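Local coordinates for broad specificity aminotransferase (Leishmania mexicana, PDB 4WB0) that catalyses pyridoxal 5'-phosphate-dependent transamination with broad substrate specificity and works as a homodimer, at the interface of chains B and A. Numbering follows the deposited sequence. Chains: chain A, Broad specificity aminotransferase; chain B, Broad specificity aminotransferase.

The interface of chains B and A. Residues chain B 11-12, 14-15; chain A 127, 217-219, 250.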
ATOM      1  N   THR B  11     -21.158 -16.902 -13.618  1.00 50.57           N
ATOM      2  CA  THR B  11     -20.022 -16.458 -12.809  1.00 48.64           C
ATOM      3  C   THR B  11     -19.694 -17.469 -11.707  1.00 48.72           C
ATOM      4  O   THR B  11     -18.531 -17.676 -11.386  1.00 47.55           O
ATOM      5  CB  THR B  11     -20.231 -15.045 -12.183  1.00 47.56           C
ATOM      6  OG1 THR B  11     -21.489 -14.921 -11.509  1.00 48.70           O
ATOM      7  CG2 THR B  11     -20.142 -13.983 -13.255  1.00 47.59           C
ATOM      8  N   THR B  12     -20.702 -18.132 -11.150  1.00 50.28           N
ATOM      9  CA  THR B  12     -20.450 -19.162 -10.136  1.00 51.02           C
ATOM     10  C   THR B  12     -19.505 -20.250 -10.650  1.00 50.84           C
ATOM     11  O   THR B  12     -18.585 -20.655  -9.952  1.00 50.05           O
ATOM     12  CB  THR B  12     -21.760 -19.820  -9.680  1.00 55.55           C
ATOM     13  OG1 THR B  12     -22.654 -18.799  -9.207  1.00 57.81           O
ATOM     14  CG2 THR B  12     -21.501 -20.860  -8.584  1.00 54.88           C
ATOM     15  N   ARG B  14     -17.361 -19.959 -13.125  1.00 53.04           N
ATOM     16  CA  ARG B  14     -16.056 -19.322 -13.351  1.00 54.44           C
ATOM     17  C   ARG B  14     -15.239 -19.280 -12.074  1.00 49.91           C
ATOM     18  O   ARG B  14     -14.039 -19.584 -12.083  1.00 49.87           O
ATOM     19  CB  ARG B  14     -16.210 -17.882 -13.855  1.00 58.64           C
ATOM     20  CG  ARG B  14     -17.062 -17.704 -15.085  1.00 64.29           C
ATOM     21  CD  ARG B  14     -16.229 -17.509 -16.324  1.00 67.04           C
ATOM     22  NE  ARG B  14     -17.031 -16.977 -17.426  1.00 70.43           N
ATOM     23  CZ  ARG B  14     -16.765 -17.180 -18.712  1.00 76.05           C
ATOM     24  NH1 ARG B  14     -15.729 -17.926 -19.079  1.00 81.05           N
ATOM     25  NH2 ARG B  14     -17.548 -16.643 -19.636  1.00 76.33           N
ATOM     26  N   TRP B  15     -15.872 -18.853 -10.980  1.00 46.12           N
ATOM     27  CA  TRP B  15     -15.167 -18.777  -9.700  1.00 44.66           C
ATOM     28  C   TRP B  15     -14.808 -20.161  -9.205  1.00 45.52           C
ATOM     29  O   TRP B  15     -13.733 -20.360  -8.640  1.00 44.56           O
ATOM     30  CB  TRP B  15     -15.992 -18.042  -8.653  1.00 44.96           C
ATOM     31  CG  TRP B  15     -15.963 -16.560  -8.859  1.00 43.28           C
ATOM     32  CD1 TRP B  15     -16.922 -15.812  -9.460  1.00 43.75           C
ATOM     33  CD2 TRP B  15     -14.902 -15.646  -8.496  1.00 41.38           C
ATOM     34  NE1 TRP B  15     -16.550 -14.481  -9.483  1.00 42.45           N
ATOM     35  CE2 TRP B  15     -15.313 -14.357  -8.901  1.00 42.82           C
ATOM     36  CE3 TRP B  15     -13.654 -15.792  -7.860  1.00 40.17           C
ATOM     37  CZ2 TRP B  15     -14.531 -13.223  -8.701  1.00 39.53           C
ATOM     38  CZ3 TRP B  15     -12.865 -14.649  -7.658  1.00 39.23           C
ATOM     39  CH2 TRP B  15     -13.311 -13.382  -8.077  1.00 38.35           C
TER
ATOM     40  N   PHE A 127     -10.977 -14.864 -15.072  1.00 41.50           N
ATOM     41  CA  PHE A 127     -11.206 -14.555 -16.486  1.00 44.22           C
ATOM     42  C   PHE A 127      -9.899 -14.452 -17.286  1.00 45.09           C
ATOM     43  O   PHE A 127      -8.834 -14.196 -16.718  1.00 45.43           O
ATOM     44  CB  PHE A 127     -11.997 -13.233 -16.597  1.00 43.76           C
ATOM     45  CG  PHE A 127     -13.369 -13.292 -15.971  1.00 44.36           C
ATOM     46  CD1 PHE A 127     -13.545 -13.038 -14.612  1.00 46.11           C
ATOM     47  CD2 PHE A 127     -14.483 -13.597 -16.740  1.00 45.79           C
ATOM     48  CE1 PHE A 127     -14.797 -13.098 -14.043  1.00 47.17           C
ATOM     49  CE2 PHE A 127     -15.725 -13.662 -16.188  1.00 45.37           C
ATOM     50  CZ  PHE A 127     -15.899 -13.436 -14.849  1.00 47.31           C
ATOM     51  N   HIS A 217     -24.514 -13.224 -17.828  1.00 50.14           N
ATOM     52  CA  HIS A 217     -23.458 -13.866 -17.014  1.00 48.77           C
ATOM     53  C   HIS A 217     -22.215 -12.979 -16.862  1.00 46.71           C
ATOM     54  O   HIS A 217     -21.085 -13.472 -16.735  1.00 45.62           O
ATOM     55  CB  HIS A 217     -23.031 -15.200 -17.611  1.00 50.37           C
ATOM     56  CG  HIS A 217     -24.171 -16.097 -17.971  1.00 54.12           C
ATOM     57  ND1 HIS A 217     -24.776 -16.929 -17.055  1.00 53.73           N
ATOM     58  CD2 HIS A 217     -24.814 -16.295 -19.146  1.00 57.56           C
ATOM     59  CE1 HIS A 217     -25.736 -17.611 -17.655  1.00 56.90           C
ATOM     60  NE2 HIS A 217     -25.782 -17.242 -18.924  1.00 58.81           N
ATOM     61  N   HIS A 218     -22.433 -11.672 -16.881  1.00 45.40           N
ATOM     62  CA  HIS A 218     -21.365 -10.734 -16.645  1.00 43.24           C
ATOM     63  C   HIS A 218     -20.921 -10.767 -15.181  1.00 41.64           C
ATOM     64  O   HIS A 218     -21.723 -10.986 -14.263  1.00 41.55           O
ATOM     65  CB  HIS A 218     -21.792  -9.310 -17.004  1.00 42.84           C
ATOM     66  CG  HIS A 218     -22.031  -9.092 -18.465  1.00 44.45           C
ATOM     67  ND1 HIS A 218     -21.206  -9.605 -19.445  1.00 45.60           N
ATOM     68  CD2 HIS A 218     -23.007  -8.417 -19.113  1.00 45.65           C
ATOM     69  CE1 HIS A 218     -21.672  -9.264 -20.632  1.00 46.72           C
ATOM     70  NE2 HIS A 218     -22.757  -8.529 -20.459  1.00 47.56           N
ATOM     71  N   GLN A 219     -19.636 -10.516 -14.973  1.00 39.78           N
ATOM     72  CA  GLN A 219     -19.127 -10.266 -13.621  1.00 37.90           C
ATOM     73  C   GLN A 219     -19.263  -8.791 -13.273  1.00 38.48           C
ATOM     74  O   GLN A 219     -18.814  -7.900 -14.029  1.00 37.67           O
ATOM     75  CB  GLN A 219     -17.672 -10.689 -13.506  1.00 36.89           C
ATOM     76  CG  GLN A 219     -16.966 -10.242 -12.190  1.00 34.85           C
ATOM     77  CD  GLN A 219     -17.389 -11.103 -11.037  1.00 35.02           C
ATOM     78  OE1 GLN A 219     -17.357 -12.334 -11.127  1.00 36.15           O
ATOM     79  NE2 GLN A 219     -17.838 -10.473  -9.962  1.00 34.09           N
ATOM     80  N   GLU A 250     -22.854 -12.457  -7.934  1.00 44.27           N
ATOM     81  CA  GLU A 250     -21.605 -12.576  -7.170  1.00 45.46           C
ATOM     82  C   GLU A 250     -20.801 -11.279  -7.231  1.00 39.54           C
ATOM     83  O   GLU A 250     -19.903 -11.114  -8.069  1.00 36.38           O
ATOM     84  CB  GLU A 250     -20.783 -13.753  -7.687  1.00 53.24           C
ATOM     85  CG  GLU A 250     -21.402 -15.072  -7.298  1.00 61.36           C
ATOM     86  CD  GLU A 250     -20.908 -16.230  -8.128  1.00 66.32           C
ATOM     87  OE1 GLU A 250     -20.616 -16.036  -9.339  1.00 65.33           O
ATOM     88  OE2 GLU A 250     -20.822 -17.341  -7.555  1.00 70.07           O
TER
HETATM   89  O   HOH W   1     -19.522 -15.867 -16.613  1.00 35.93           O
HETATM   90  O   HOH W   2     -22.889 -12.839 -11.007  1.00 38.98           O
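The short N-terminal helix 11-16 of chain B docks on its dimer mate, where B:Thr11 and B:Thr12, in the first turn, meet the carboxylate of A:Glu250. Each oxygen of that carboxylate has its own hydroxyl donor. B:Thr11 OG1 gives a 2.6 Å hydrogen bond to A:Glu250 OE1, met on the anti side and somewhat out of the carboxylate plane. B:Thr12 OG1 donates to A:Glu250 OE2 at 2.9 Å, but from above, 59° out of that plane. Although B:Thr12 N also lies near OE1, its N-H is directed away, so the carboxylate, alongside the first turn, is gripped by hydroxyls rather than backbone N-H groups; any helix effect on its charge could only be modest.

In B:Thr11 the hydroxyl lies between the backbone N and carbonyl carbon (chi1 50°), which turns OG1 to the carboxylate and leaves methyl CG2 3.5 Å from the A:His218 carbonyl O. The same hydroxyl reaches water 2, which is also bonded to A:Glu250 N and so ties both ends of the glutamate to one threonine.

Deeper along the helix, the indole N-H of B:Trp15 provides a second anchor: NE1 donates to the amide oxygen OE1 of A:Gln219 at 2.8 Å. The bond is moderately bent, the donor tilted from the carbonyl plane, with ring and amide planes 86° apart. The other end of the amide is held within chain A, NE2 donating to A:Glu250 O at 2.9 Å; this second-shell bond should fix which end of the amide faces the indole.

The B:Arg14 side chain runs roughly perpendicular to that of A:Phe127, bringing NE to 3.8 Å from ring atom CE2. Water 1, in plane at the guanidinium edge, links NE to A:His217 O.

On chain A the docking surface combines the start of strand 219-224 and its preceding loop with the loops bearing A:Glu250, before strand 252-256, and A:Phe127, after helix 111-123; chain B's N-terminal segment reaches across the homodimer to it.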